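Local structure of histidine kinase (Synechocystis sp., 5DFY) at residues Arg63-Cys68 and Ile182-Gln187; Gly164-Tyr169 and His186-Gln191. The protein senses light through a bilin-binding GAF domain, the part described here, and probably relays the signal as a phosphorelay sensor histidine kinase. All blocks are in the same frame, centred on the assembly; numbering follows the deposited sequence.

Interaction 1: residues Arg63-Cys68 and Ile182-Gln187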
loop_
_atom_site.group_PDB
_atom_site.type_symbol
_atom_site.label_atom_id
_atom_site.label_comp_id
_atom_site.label_asym_id
_atom_site.label_seq_id
_atom_site.Cartn_x
_atom_site.Cartn_y
_atom_site.Cartn_z
ATOM N N ARG A 63 -15.059 -11.910 12.841
ATOM C CA ARG A 63 -16.277 -12.497 13.374
ATOM C C ARG A 63 -16.090 -12.730 14.866
ATOM O O ARG A 63 -17.009 -12.504 15.650
ATOM C CB ARG A 63 -16.629 -13.804 12.660
ATOM C CG ARG A 63 -18.000 -14.341 13.119
ATOM C CD ARG A 63 -18.587 -15.348 12.145
ATOM N NE ARG A 63 -17.803 -16.572 12.018
ATOM C CZ ARG A 63 -17.867 -17.611 12.852
ATOM N NH1 ARG A 63 -18.660 -17.578 13.915
ATOM N NH2 ARG A 63 -17.129 -18.689 12.618
ATOM N N HIS A 64 -14.886 -13.164 15.224
ATOM C CA HIS A 64 -14.494 -13.382 16.610
ATOM C C HIS A 64 -14.486 -12.067 17.412
ATOM O O HIS A 64 -15.098 -11.980 18.480
ATOM C CB HIS A 64 -13.123 -14.062 16.631
ATOM C CG HIS A 64 -12.652 -14.445 17.997
ATOM N ND1 HIS A 64 -11.430 -14.052 18.500
ATOM C CD2 HIS A 64 -13.234 -15.193 18.960
ATOM C CE1 HIS A 64 -11.284 -14.535 19.721
ATOM N NE2 HIS A 64 -12.364 -15.233 20.024
ATOM N N LEU A 65 -13.831 -11.034 16.893
ATOM C CA LEU A 65 -13.705 -9.788 17.642
ATOM C C LEU A 65 -14.992 -9.010 17.776
ATOM O O LEU A 65 -15.231 -8.393 18.819
ATOM C CB LEU A 65 -12.655 -8.876 17.008
ATOM C CG LEU A 65 -11.225 -9.402 17.069
ATOM C CD1 LEU A 65 -10.303 -8.464 16.286
ATOM C CD2 LEU A 65 -10.745 -9.520 18.500
ATOM N N LEU A 66 -15.806 -8.997 16.720
ATOM C CA LEU A 66 -17.053 -8.254 16.730
ATOM C C LEU A 66 -18.251 -9.072 17.195
ATOM O O LEU A 66 -19.309 -8.521 17.415
ATOM C CB LEU A 66 -17.366 -7.702 15.344
ATOM C CG LEU A 66 -16.420 -6.636 14.814
ATOM C CD1 LEU A 66 -16.885 -6.138 13.457
ATOM C CD2 LEU A 66 -16.305 -5.487 15.807
ATOM N N SER A 67 -18.087 -10.372 17.332
ATOM C CA SER A 67 -19.223 -11.219 17.675
ATOM C C SER A 67 -20.400 -10.958 16.741
ATOM O O SER A 67 -21.543 -10.856 17.180
ATOM C CB SER A 67 -19.653 -10.984 19.125
ATOM O OG SER A 67 -18.638 -11.390 20.013
ATOM N N CYS A 68 -20.120 -10.826 15.456
ATOM C CA CYS A 68 -21.164 -10.686 14.454
ATOM C C CYS A 68 -21.479 -12.085 13.906
ATOM O O CYS A 68 -20.859 -13.069 14.304
ATOM C CB CYS A 68 -20.753 -9.719 13.345
ATOM S SG CYS A 68 -19.248 -10.150 12.451
ATOM N N ILE A 182 -16.313 0.503 14.320
ATOM C CA ILE A 182 -16.082 1.034 12.981
ATOM C C ILE A 182 -14.594 1.288 12.797
ATOM O O ILE A 182 -14.003 0.922 11.770
ATOM C CB ILE A 182 -16.891 2.326 12.737
ATOM C CG1 ILE A 182 -18.389 2.042 12.854
ATOM C CG2 ILE A 182 -16.569 2.884 11.374
ATOM C CD1 ILE A 182 -19.242 3.323 12.813
ATOM N N HIS A 183 -13.981 1.919 13.794
ATOM C CA HIS A 183 -12.556 2.249 13.685
ATOM C C HIS A 183 -11.700 0.993 13.612
ATOM O O HIS A 183 -10.705 0.946 12.886
ATOM C CB HIS A 183 -12.112 3.093 14.871
ATOM C CG HIS A 183 -12.921 4.333 15.037
ATOM N ND1 HIS A 183 -13.111 4.949 16.260
ATOM C CD2 HIS A 183 -13.611 5.057 14.136
ATOM C CE1 HIS A 183 -13.880 6.008 16.092
ATOM N NE2 HIS A 183 -14.203 6.093 14.814
ATOM N N LEU A 184 -12.083 -0.023 14.381
ATOM C CA LEU A 184 -11.345 -1.273 14.408
ATOM C C LEU A 184 -11.439 -1.992 13.063
ATOM O O LEU A 184 -10.439 -2.431 12.511
ATOM C CB LEU A 184 -11.869 -2.181 15.529
ATOM C CG LEU A 184 -11.283 -3.593 15.525
ATOM C CD1 LEU A 184 -9.781 -3.599 15.780
ATOM C CD2 LEU A 184 -12.012 -4.407 16.566
ATOM N N LEU A 185 -12.645 -2.116 12.525
ATOM C CA LEU A 185 -12.800 -2.850 11.270
ATOM C C LEU A 185 -12.067 -2.126 10.143
ATOM O O LEU A 185 -11.471 -2.753 9.266
ATOM C CB LEU A 185 -14.273 -3.054 10.922
ATOM C CG LEU A 185 -14.498 -4.034 9.772
ATOM C CD1 LEU A 185 -13.944 -5.397 10.096
ATOM C CD2 LEU A 185 -15.973 -4.133 9.467
ATOM N N HIS A 186 -12.092 -0.798 10.188
ATOM C CA HIS A 186 -11.367 0.016 9.216
ATOM C C HIS A 186 -9.877 -0.368 9.202
ATOM O O HIS A 186 -9.285 -0.541 8.135
ATOM C CB HIS A 186 -11.530 1.512 9.542
ATOM C CG HIS A 186 -10.928 2.419 8.511
ATOM N ND1 HIS A 186 -11.677 3.075 7.566
ATOM C CD2 HIS A 186 -9.640 2.772 8.292
ATOM C CE1 HIS A 186 -10.870 3.772 6.773
ATOM N NE2 HIS A 186 -9.637 3.618 7.202
ATOM N N GLN A 187 -9.285 -0.539 10.382
ATOM C CA GLN A 187 -7.873 -0.920 10.445
ATOM C C GLN A 187 -7.627 -2.389 10.074
ATOM O O GLN A 187 -6.607 -2.710 9.467
ATOM C CB GLN A 187 -7.294 -0.642 11.829
ATOM C CG GLN A 187 -7.201 0.847 12.175
ATOM C CD GLN A 187 -6.509 1.652 11.095
ATOM O OE1 GLN A 187 -5.528 1.209 10.486
ATOM N NE2 GLN A 187 -7.044 2.833 10.815
#
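Leu-65 opens the contact with its CD1 methyl, which lies 4.4 Å from Leu-184 CD2. This leucine sits on the last turn of helix 50-66, on the solvent side, and it also leans on Ile-188, one turn further along helix 179-203. Next in line, Leu-66 is buried, and its two methyls part company. CD2 comes up to Leu-184 CD2 at 4.5 Å, from a direction roughly at right angles to the first, while CD1 points toward Leu-185, whose CD1 is a loose 4.5 Å away. Leu-184 can serve both neighbours because its CG stands anti to the backbone N (chi1 172°), which carries CD2 across the gap between the helices and into the notch between Leu-65 and Leu-66. Leu-184 also packs on Phe-205 of the second subunit, and the inward-facing Leu-185 rests on Leu-166 of the sheet. At Ser-67 the chain breaks from helical geometry with a positive phi of 51°, and the carbonyl O of Leu-66 accepts a hydrogen bond from Arg-175 NH2. Cys-68 then heads into the core beside Gln-170. The segment therefore joins the end of one GAF helix to an early turn of the other, with 8.8 Å between Leu-66 CA and Leu-185 CA at their closest register. Only leucine methyls meet between the two segments, at distances at the long end of van der Waals contact. The cohesion is thus apolar and non-directional, set by shape and by shielding from water, with no polar pair to fix the sliding of one helix along the other.

Interaction 2: residues Gly164-Tyr169 and His186-Gln191. With CYC (phycocyanobilin), chain B.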
loop_
_atom_site.group_PDB
_atom_site.type_symbol
_atom_site.label_atom_id
_atom_site.label_comp_id
_atom_site.label_asym_id
_atom_site.label_seq_id
_atom_site.Cartn_x
_atom_site.Cartn_y
_atom_site.Cartn_z
ATOM N N GLY A 164 -11.464 -3.927 -2.837
ATOM C CA GLY A 164 -12.654 -4.645 -2.420
ATOM C C GLY A 164 -13.225 -4.070 -1.145
ATOM O O GLY A 164 -12.860 -2.980 -0.704
ATOM N N LEU A 165 -14.121 -4.848 -0.546
ATOM C CA LEU A 165 -14.840 -4.488 0.661
ATOM C C LEU A 165 -14.735 -5.623 1.669
ATOM O O LEU A 165 -14.672 -6.787 1.293
ATOM C CB LEU A 165 -16.319 -4.211 0.385
ATOM C CG LEU A 165 -16.649 -3.211 -0.715
ATOM C CD1 LEU A 165 -18.158 -3.123 -0.928
ATOM C CD2 LEU A 165 -16.114 -1.861 -0.367
ATOM N N LEU A 166 -14.750 -5.249 2.933
ATOM C CA LEU A 166 -14.810 -6.174 4.068
ATOM C C LEU A 166 -16.072 -5.847 4.855
ATOM O O LEU A 166 -16.231 -4.733 5.335
ATOM C CB LEU A 166 -13.559 -6.027 4.941
ATOM C CG LEU A 166 -13.491 -6.914 6.189
ATOM C CD1 LEU A 166 -13.512 -8.382 5.847
ATOM C CD2 LEU A 166 -12.227 -6.590 6.954
ATOM N N GLY A 167 -17.006 -6.800 4.919
ATOM C CA GLY A 167 -18.275 -6.584 5.591
ATOM C C GLY A 167 -18.471 -7.455 6.813
ATOM O O GLY A 167 -18.111 -8.619 6.808
ATOM N N ALA A 168 -19.044 -6.861 7.846
ATOM C CA ALA A 168 -19.468 -7.549 9.057
ATOM C C ALA A 168 -20.994 -7.401 9.176
ATOM O O ALA A 168 -21.535 -6.308 9.000
ATOM C CB ALA A 168 -18.773 -6.985 10.260
ATOM N N TYR A 169 -21.677 -8.509 9.479
ATOM C CA TYR A 169 -23.139 -8.579 9.385
ATOM C C TYR A 169 -23.750 -9.192 10.617
ATOM O O TYR A 169 -23.223 -10.154 11.166
ATOM C CB TYR A 169 -23.558 -9.396 8.162
ATOM C CG TYR A 169 -22.891 -8.897 6.904
ATOM C CD1 TYR A 169 -23.416 -7.824 6.207
ATOM C CD2 TYR A 169 -21.710 -9.457 6.456
ATOM C CE1 TYR A 169 -22.787 -7.337 5.062
ATOM C CE2 TYR A 169 -21.084 -8.990 5.322
ATOM C CZ TYR A 169 -21.631 -7.931 4.629
ATOM O OH TYR A 169 -20.975 -7.469 3.510
ATOM N N HIS A 186 -12.092 -0.798 10.188
ATOM C CA HIS A 186 -11.367 0.016 9.216
ATOM C C HIS A 186 -9.877 -0.368 9.202
ATOM O O HIS A 186 -9.285 -0.541 8.135
ATOM C CB HIS A 186 -11.530 1.512 9.542
ATOM C CG HIS A 186 -10.928 2.419 8.511
ATOM N ND1 HIS A 186 -11.677 3.075 7.566
ATOM C CD2 HIS A 186 -9.640 2.772 8.292
ATOM C CE1 HIS A 186 -10.870 3.772 6.773
ATOM N NE2 HIS A 186 -9.637 3.618 7.202
ATOM N N GLN A 187 -9.285 -0.539 10.382
ATOM C CA GLN A 187 -7.873 -0.920 10.445
ATOM C C GLN A 187 -7.627 -2.389 10.074
ATOM O O GLN A 187 -6.607 -2.710 9.467
ATOM C CB GLN A 187 -7.294 -0.642 11.829
ATOM C CG GLN A 187 -7.201 0.847 12.175
ATOM C CD GLN A 187 -6.509 1.652 11.095
ATOM O OE1 GLN A 187 -5.528 1.209 10.486
ATOM N NE2 GLN A 187 -7.044 2.833 10.815
ATOM N N ILE A 188 -8.532 -3.283 10.464
ATOM C CA ILE A 188 -8.393 -4.679 10.054
ATOM C C ILE A 188 -8.381 -4.760 8.525
ATOM O O ILE A 188 -7.607 -5.519 7.918
ATOM C CB ILE A 188 -9.529 -5.557 10.652
ATOM C CG1 ILE A 188 -9.329 -5.661 12.154
ATOM C CG2 ILE A 188 -9.538 -6.958 10.020
ATOM C CD1 ILE A 188 -10.440 -6.336 12.880
ATOM N N ALA A 189 -9.221 -3.961 7.880
ATOM C CA ALA A 189 -9.236 -3.949 6.426
ATOM C C ALA A 189 -7.942 -3.349 5.847
ATOM O O ALA A 189 -7.418 -3.857 4.874
ATOM C CB ALA A 189 -10.461 -3.187 5.896
ATOM N N ASN A 190 -7.427 -2.290 6.464
ATOM C CA ASN A 190 -6.131 -1.746 6.039
ATOM C C ASN A 190 -5.050 -2.832 6.089
ATOM O O ASN A 190 -4.252 -2.981 5.172
ATOM C CB ASN A 190 -5.677 -0.592 6.926
ATOM C CG ASN A 190 -6.443 0.703 6.690
ATOM O OD1 ASN A 190 -7.106 0.895 5.671
ATOM N ND2 ASN A 190 -6.334 1.612 7.654
ATOM N N GLN A 191 -5.046 -3.602 7.164
ATOM C CA GLN A 191 -4.047 -4.655 7.359
ATOM C C GLN A 191 -4.226 -5.771 6.343
ATOM O O GLN A 191 -3.261 -6.319 5.818
ATOM C CB GLN A 191 -4.133 -5.231 8.773
ATOM C CG GLN A 191 -3.166 -6.399 9.011
ATOM C CD GLN A 191 -1.716 -6.017 8.723
ATOM O OE1 GLN A 191 -1.076 -6.518 7.772
ATOM N NE2 GLN A 191 -1.199 -5.108 9.533
HETATM C CHA CYC B . -25.794 1.216 -2.008
HETATM N NA CYC B . -24.876 -1.152 -2.036
HETATM C C1A CYC B . -24.946 0.254 -1.614
HETATM C C2A CYC B . -23.859 0.446 -0.595
HETATM C C3A CYC B . -23.162 -0.805 -0.409
HETATM C C4A CYC B . -23.801 -1.794 -1.292
HETATM C CMA CYC B . -21.995 -1.007 0.522
HETATM C CAA CYC B . -23.530 1.781 0.048
HETATM C CBA CYC B . -22.660 2.453 -1.037
HETATM C CGA CYC B . -22.213 3.889 -0.764
HETATM O O1A CYC B . -22.775 4.540 0.145
HETATM O O2A CYC B . -21.298 4.447 -1.462
HETATM C CHB CYC B . -23.457 -3.218 -1.558
HETATM N NB CYC B . -22.914 -3.909 0.792
HETATM C C1B CYC B . -22.865 -4.023 -0.692
HETATM C C2B CYC B . -22.070 -5.208 -1.038
HETATM C C3B CYC B . -21.641 -5.822 0.145
HETATM C C4B CYC B . -22.159 -5.073 1.311
HETATM C CMB CYC B . -21.797 -5.640 -2.463
HETATM C CAB CYC B . -20.787 -7.080 0.257
HETATM C CBB CYC B . -19.421 -6.733 0.829
HETATM O OB CYC B . -22.013 -5.287 2.491
HETATM N NC CYC B . -28.142 -2.819 -4.902
HETATM C C1C CYC B . -28.556 -3.950 -5.183
HETATM C C2C CYC B . -29.760 -3.827 -6.403
HETATM C C3C CYC B . -29.538 -2.675 -6.977
HETATM C C4C CYC B . -28.888 -1.789 -5.790
HETATM C CMC CYC B . -29.737 -5.097 -7.329
HETATM C CAC CYC B . -30.805 -1.893 -7.637
HETATM C CBC CYC B . -31.192 -2.600 -8.915
HETATM O OC CYC B . -28.193 -5.004 -4.698
HETATM C CHD CYC B . -28.906 -0.450 -5.710
HETATM N ND CYC B . -27.146 -0.067 -3.866
HETATM C C1D CYC B . -28.196 0.328 -4.649
HETATM C C2D CYC B . -28.550 1.606 -4.325
HETATM C C3D CYC B . -27.713 2.025 -3.343
HETATM C C4D CYC B . -26.838 0.981 -3.062
HETATM C CMD CYC B . -29.678 2.369 -5.005
HETATM C CAD CYC B . -27.724 3.377 -2.676
HETATM C CBD CYC B . -28.439 3.312 -1.342
HETATM C CGD CYC B . -29.911 3.014 -1.562
HETATM O O1D CYC B . -30.403 1.897 -1.244
HETATM O O2D CYC B . -30.672 3.880 -2.075
#
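A single methyl, CD2 of Leu-166, makes the closest approaches to the helix: it sits 4.0 Å from Ala-189 CB and 4.1 Å from Ile-188 CG2. Leu-166 holds its CG anti to the backbone N (chi1 179°), and from there the methyl approaches the helix where Ala-189 offers little bulk. That small residue lets the backbones come close, with Leu-166 CA and Ala-189 CA 6.4 Å apart. Ile-188 meanwhile also packs on Thr-58 and Val-62 of helix 50-66, so the methyl is seated in a buried spot lined mainly by apolar side chains. On the helix's outer side, Asn-190 ND2 bonds to Gln-187 OE1 at 3.0 Å, coming from well above the carbonyl plane.

The other face of the strand belongs to phycocyanobilin. Tyr-169 lies back along the strand over Gly-167, whose missing side chain leaves room for the hydroxyl. Its OH donates to the terminal-ring carbonyl OB of the bilin at 2.6 Å, with OB in the plane of the phenol at its edge, and Leu-165 CB touches the same ring's CBB. A phenylalanine in place of Tyr-169 would probably leave OB without this donor and that end of the chromophore less firmly oriented. Asp-108, His-139 and Thr-153 bond to the bilin as well. A central antiparallel sheet with helices packed on one face and the chromophore on the other is the plan of the bilin-binding GAF domain.

Both contacts use helix 179-203 and share His-186 and Gln-187, and their centres lie about 8 Å apart. Interaction 2 is fully buried and fixes the helix against the central strand; interaction 1 is only partly buried and ties the same helix to its neighbour, helix 50-66, with Leu-65 exposed at its edge. Each is apolar, but leucine methyls meet one another in the first, whereas a leucine fits against alanine and isoleucine in the second. The two join where Leu-185 CD1 packs on Leu-166 CD2 at 3.8 Å and Leu-66 CD1 on Ala-168 CB at 3.8 Å. Polar bonds lie nearby: Tyr-169 to the bilin, Gln-191 to Gln-198 of the second subunit, the Leu-66 carbonyl to Arg-175.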